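Local structure of protein yahD a copper inducible hydrolase (Lactococcus lactis subsp. lactis, 3OG9) at residues M161-Q165 and K166-D170; S187-H191 and Q192-E196. The protein is a copper-inducible protein of the alpha/beta hydrolase fold that probably acts as a hydrolase and holds D-malate in its pocket in this crystal. One frame throughout, in Å; residues are numbered along the deposited sequence.

Contact 1 of 2, residues M161-Q165 and K166-D170; sequences MIVPQ and KNFGD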
loop_
_atom_site.group_PDB
_atom_site.type_symbol
_atom_site.label_atom_id
_atom_site.label_comp_id
_atom_site.label_asym_id
_atom_site.label_seq_id
_atom_site.Cartn_x
_atom_site.Cartn_y
_atom_site.Cartn_z
ATOM N N MET A 161 -17.364 5.371 3.746
ATOM C CA MET A 161 -17.795 5.064 5.111
ATOM C C MET A 161 -16.630 4.471 5.915
ATOM O O MET A 161 -16.592 4.574 7.146
ATOM N N ILE A 162 -15.672 3.868 5.223
ATOM C CA ILE A 162 -14.614 3.117 5.878
ATOM C C ILE A 162 -13.483 4.001 6.389
ATOM O O ILE A 162 -12.865 3.689 7.419
ATOM C CB ILE A 162 -14.119 1.938 4.969
ATOM C CG1 ILE A 162 -15.311 1.007 4.720
ATOM C CG2 ILE A 162 -12.927 1.188 5.610
ATOM C CD1 ILE A 162 -15.138 0.002 3.655
ATOM N N VAL A 163 -13.211 5.103 5.686
ATOM C CA VAL A 163 -12.129 5.979 6.077
ATOM C C VAL A 163 -12.724 7.314 6.550
ATOM O O VAL A 163 -13.176 8.108 5.732
ATOM C CB VAL A 163 -11.114 6.218 4.916
ATOM C CG1 VAL A 163 -10.020 7.238 5.312
ATOM C CG2 VAL A 163 -10.505 4.886 4.440
ATOM N N PRO A 164 -12.714 7.556 7.867
ATOM C CA PRO A 164 -13.113 8.838 8.429
ATOM C C PRO A 164 -12.220 9.973 7.931
ATOM O O PRO A 164 -10.995 9.790 7.784
ATOM C CB PRO A 164 -12.872 8.653 9.934
ATOM C CG PRO A 164 -12.938 7.178 10.156
ATOM C CD PRO A 164 -12.311 6.596 8.918
ATOM N N GLN A 165 -12.817 11.150 7.752
ATOM C CA GLN A 165 -12.061 12.335 7.381
ATOM C C GLN A 165 -10.901 12.607 8.336
ATOM O O GLN A 165 -9.776 12.869 7.894
ATOM C CB GLN A 165 -12.988 13.566 7.311
ATOM C CG GLN A 165 -12.258 14.860 7.047
ATOM C CD GLN A 165 -13.197 16.055 6.855
ATOM O OE1 GLN A 165 -14.015 16.090 5.924
ATOM N NE2 GLN A 165 -13.054 17.061 7.724
ATOM N N LYS A 166 -11.170 12.548 9.641
ATOM C CA LYS A 166 -10.128 12.844 10.633
ATOM C C LYS A 166 -9.000 11.858 10.474
ATOM O O LYS A 166 -7.823 12.221 10.579
ATOM C CB LYS A 166 -10.670 12.798 12.074
ATOM C CG LYS A 166 -9.557 12.998 13.171
ATOM C CD LYS A 166 -10.083 13.663 14.446
ATOM C CE LYS A 166 -10.808 12.687 15.355
ATOM N NZ LYS A 166 -11.554 13.424 16.442
ATOM N N ASN A 167 -9.359 10.595 10.270
ATOM C CA ASN A 167 -8.353 9.562 10.084
ATOM C C ASN A 167 -7.470 9.851 8.869
ATOM O O ASN A 167 -6.236 9.789 8.963
ATOM C CB ASN A 167 -8.982 8.165 9.955
ATOM C CG ASN A 167 -7.914 7.088 9.757
ATOM O OD1 ASN A 167 -7.122 7.162 8.808
ATOM N ND2 ASN A 167 -7.834 6.147 10.683
ATOM N N PHE A 168 -8.086 10.138 7.716
ATOM C CA PHE A 168 -7.290 10.519 6.542
ATOM C C PHE A 168 -6.405 11.768 6.775
ATOM O O PHE A 168 -5.265 11.791 6.339
ATOM C CB PHE A 168 -8.168 10.649 5.290
ATOM C CG PHE A 168 -7.367 10.750 3.998
ATOM C CD1 PHE A 168 -6.685 9.629 3.484
ATOM C CD2 PHE A 168 -7.278 11.980 3.312
ATOM C CE1 PHE A 168 -5.917 9.725 2.281
ATOM C CE2 PHE A 168 -6.506 12.097 2.109
ATOM C CZ PHE A 168 -5.819 10.977 1.604
ATOM N N GLY A 169 -6.916 12.773 7.502
ATOM C CA GLY A 169 -6.089 13.927 7.948
ATOM C C GLY A 169 -4.856 13.550 8.758
ATOM O O GLY A 169 -3.771 14.177 8.641
ATOM N N ASP A 170 -5.011 12.550 9.624
ATOM C CA ASP A 170 -3.888 12.044 10.417
ATOM C C ASP A 170 -2.874 11.303 9.563
ATOM O O ASP A 170 -1.668 11.431 9.782
ATOM C CB ASP A 170 -4.357 11.155 11.593
ATOM C CG ASP A 170 -4.855 11.973 12.815
ATOM O OD1 ASP A 170 -4.341 13.105 13.103
ATOM O OD2 ASP A 170 -5.761 11.469 13.523
#

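Contact 2 of 2, residues S187-H191 and Q192-E196; sequences SSLGH and QLTQE. Unlike the reference sequence in segment 192-196: Thr194 (reference Met). With MLT (D-malate), chain C.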
loop_
_atom_site.group_PDB
_atom_site.type_symbol
_atom_site.label_atom_id
_atom_site.label_comp_id
_atom_site.label_asym_id
_atom_site.label_seq_id
_atom_site.Cartn_x
_atom_site.Cartn_y
_atom_site.Cartn_z
ATOM N N SER A 187 -11.775 10.962 -5.152
ATOM C CA SER A 187 -12.738 10.174 -5.962
ATOM C C SER A 187 -14.161 10.322 -5.399
ATOM O O SER A 187 -14.340 10.930 -4.355
ATOM C CB SER A 187 -12.324 8.704 -6.021
ATOM O OG SER A 187 -12.401 8.115 -4.731
ATOM N N SER A 188 -15.161 9.796 -6.099
ATOM C CA SER A 188 -16.562 10.023 -5.701
ATOM C C SER A 188 -17.371 8.744 -5.540
ATOM O O SER A 188 -18.607 8.782 -5.535
ATOM C CB SER A 188 -17.273 10.952 -6.710
ATOM O OG SER A 188 -17.278 10.368 -7.998
ATOM N N LEU A 189 -16.692 7.612 -5.408
ATOM C CA LEU A 189 -17.396 6.349 -5.223
ATOM C C LEU A 189 -17.142 5.656 -3.885
ATOM O O LEU A 189 -17.076 4.451 -3.831
ATOM C CB LEU A 189 -17.209 5.430 -6.435
ATOM C CG LEU A 189 -18.353 5.918 -7.348
ATOM C CD1 LEU A 189 -17.902 6.550 -8.632
ATOM C CD2 LEU A 189 -19.571 4.989 -7.492
ATOM N N GLY A 190 -17.051 6.430 -2.800
ATOM C CA GLY A 190 -16.764 5.818 -1.508
ATOM C C GLY A 190 -15.483 4.988 -1.530
ATOM O O GLY A 190 -14.529 5.388 -2.154
ATOM N N HIS A 191 -15.488 3.826 -0.882
ATOM C CA HIS A 191 -14.278 2.984 -0.765
ATOM C C HIS A 191 -13.871 2.305 -2.071
ATOM O O HIS A 191 -12.757 1.724 -2.175
ATOM C CB HIS A 191 -14.478 1.907 0.322
ATOM C CG HIS A 191 -13.205 1.423 0.960
ATOM N ND1 HIS A 191 -12.351 2.253 1.647
ATOM C CD2 HIS A 191 -12.680 0.176 1.063
ATOM C CE1 HIS A 191 -11.330 1.551 2.108
ATOM N NE2 HIS A 191 -11.506 0.286 1.766
ATOM N N GLN A 192 -14.763 2.354 -3.068
ATOM C CA GLN A 192 -14.505 1.658 -4.340
ATOM C C GLN A 192 -13.357 2.268 -5.152
ATOM O O GLN A 192 -13.326 3.482 -5.379
ATOM C CB GLN A 192 -15.767 1.715 -5.188
ATOM C CG GLN A 192 -15.708 0.984 -6.519
ATOM C CD GLN A 192 -17.110 0.790 -7.087
ATOM O OE1 GLN A 192 -17.625 1.654 -7.799
ATOM N NE2 GLN A 192 -17.749 -0.326 -6.726
ATOM N N LEU A 193 -12.451 1.424 -5.642
ATOM C CA LEU A 193 -11.408 1.867 -6.566
ATOM C C LEU A 193 -11.998 2.306 -7.931
ATOM O O LEU A 193 -12.731 1.548 -8.581
ATOM C CB LEU A 193 -10.382 0.755 -6.753
ATOM C CG LEU A 193 -9.155 1.119 -7.609
ATOM C CD1 LEU A 193 -8.296 2.054 -6.782
ATOM C CD2 LEU A 193 -8.371 -0.140 -8.019
ATOM N N THR A 194 -11.684 3.521 -8.380
ATOM C CA THR A 194 -12.276 4.032 -9.613
ATOM C C THR A 194 -11.269 4.104 -10.747
ATOM O O THR A 194 -10.024 4.245 -10.526
ATOM C CB THR A 194 -12.828 5.467 -9.436
ATOM O OG1 THR A 194 -11.710 6.340 -9.296
ATOM C CG2 THR A 194 -13.734 5.579 -8.211
ATOM N N GLN A 195 -11.796 4.006 -11.970
ATOM C CA GLN A 195 -10.963 4.117 -13.177
ATOM C C GLN A 195 -10.233 5.451 -13.185
ATOM O O GLN A 195 -9.096 5.549 -13.649
ATOM C CB GLN A 195 -11.815 3.927 -14.459
ATOM C CG GLN A 195 -12.333 2.442 -14.577
ATOM C CD GLN A 195 -13.258 2.125 -15.772
ATOM O OE1 GLN A 195 -14.414 1.690 -15.595
ATOM N NE2 GLN A 195 -12.734 2.275 -16.974
ATOM N N GLU A 196 -10.899 6.490 -12.698
ATOM C CA GLU A 196 -10.347 7.847 -12.740
ATOM C C GLU A 196 -9.185 7.988 -11.758
ATOM O O GLU A 196 -8.194 8.668 -12.052
ATOM C CB GLU A 196 -11.427 8.900 -12.429
ATOM C CG GLU A 196 -12.539 8.999 -13.503
ATOM C CD GLU A 196 -13.620 7.880 -13.422
ATOM O OE1 GLU A 196 -13.621 7.052 -12.472
ATOM O OE2 GLU A 196 -14.488 7.839 -14.332
HETATM C C1 MLT C . -8.008 -2.463 6.974
HETATM O O1 MLT C . -8.218 -3.540 7.595
HETATM O O2 MLT C . -6.883 -2.227 6.471
HETATM C C2 MLT C . -9.106 -1.429 6.853
HETATM O O3 MLT C . -10.275 -1.817 7.553
HETATM C C3 MLT C . -9.429 -1.117 5.392
HETATM C C4 MLT C . -10.054 -2.277 4.653
HETATM O O4 MLT C . -10.931 -2.006 3.804
HETATM O O5 MLT C . -9.735 -3.483 4.824
HETATM O O HOH W 1 -14.123 6.010 -4.684
#

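Contact 1 of 2, residues M161-Q165 and K166-D170
Val163 meets Phe168 through a single methyl: CG1 of Val163 lies 3.9 Å from CB of Phe168, and the same methyl approaches the phenyl ring obliquely. That methyl faces the helix because it stands anti to its own backbone nitrogen (chi1 176°), which puts CG2 anti to the carbonyl carbon, beside the backbone nitrogen. This is the densely packed side of the contact. Here Val163 also touches Met136, and the Phe168 ring stacks on Tyr156 and reaches Leu154, so the first turn is pressed against strand 151-156. Beside it the pyrrolidine ring of Pro164 crosses the base of the Asn167 side chain, with Pro164 CD 3.8 Å from Asn167 CB. The buried amide beyond that CB is held from outside the turn, Asn167 OD1 accepting the backbone N-H of Gln137.

The backbone evidence identifies the N terminus of an alpha-helix, helix 165-177, with Pro164 as its N-cap residue. Phe168 N donates to Pro164 O at 2.9 Å with a nearly straight N-H...O angle of 170°. Gly169 N repeats the step to Gln165 O, also at 2.9 Å and 168°, so the i to i+4 ladder begins at the cap itself. In the other direction along the chain the turn leads back to Asp160, whose OD1 accepts a hydrogen bond from Ile162 N and a weak one from Val163 N.

The other face of the turn is loose. The side chain of Gln165 runs outward in extended form and is largely exposed, though it still brushes Tyr156 of strand 151-156. Lys166 likewise leaves the turn from CB onward, bending at its third torsion, and is exposed to solvent.

Contact 2 of 2, residues S187-H191 and Q192-E196
A type II' beta turn from Leu189 to Gln192 sets the histidine of the malate pocket at its third position, just ahead of helix 195-208. Its closing bond runs 3.2 Å from Gln192 N to Leu189 O. That bond is bent (N-H...O 147°), and the donor sits above the carbonyl plane. Gly190 takes the positive phi that the second position of such a turn requires.

One water bridges the loop through four hydrogen bonds, one of them weak. It accepts from Ser187 OG at 2.7 Å and, weakly, from Leu189 N, and it donates to Gly190 O at 2.6 Å and to Gln192 O at 2.7 Å. The loop is therefore tied across its width by solvent as well as by the turn.

Further along, Thr194 CG2 packs 3.9 Å from Leu189 CB and also touches Ser187 CB. Thr194 stands where the reference sequence has methionine; it is the N-cap residue, and its OG1 accepts the backbone N-H of Glu197. On the outer surface the side chains of Leu189 and Gln192 run alongside each other, Leu189 CD2 lying 3.9 Å from Gln192 OE1.

The imidazole of His191 leaves this packing, its CG anti to the backbone nitrogen (chi1 -154°), and points to the ligand. His191 NE2 is bonded to Ser110 OG, a contact so short that its exact geometry is doubtful, and weakly to O4 of D-malate at 3.1 Å, while ND1 is bonded to Asp160 OD2. Replacing the imidazole by the methyl of an alanine is likely to leave Ser110 and Asp160 without the ring that joins them and malate O4 without this donor. Ser110, His191 and Asp160 probably form a Ser-His-Asp triad, consistent with the histidine-bearing loop after the last strand of an alpha/beta hydrolase.

How the contacts relate
Along the chain the two contacts follow in series, neither nested nor crossed. Strand 151-156 leads through Asp160 into contact 1, which closes the loop onto helix 165-177. That helix returns the chain to strand 181-186, the parallel neighbour of strand 151-156 at one edge of the sheet. Contact 2 then closes the next loop and starts the final helix, 195-208. Although their centres are about 15 Å apart, the loops meet in space: Ile162 CD1 lies 3.6 Å from His191 CD2, and Val163 CG2 is 4.2 Å from His191 CE1. Two successive strand-to-helix connections thus pack together beside the malate pocket.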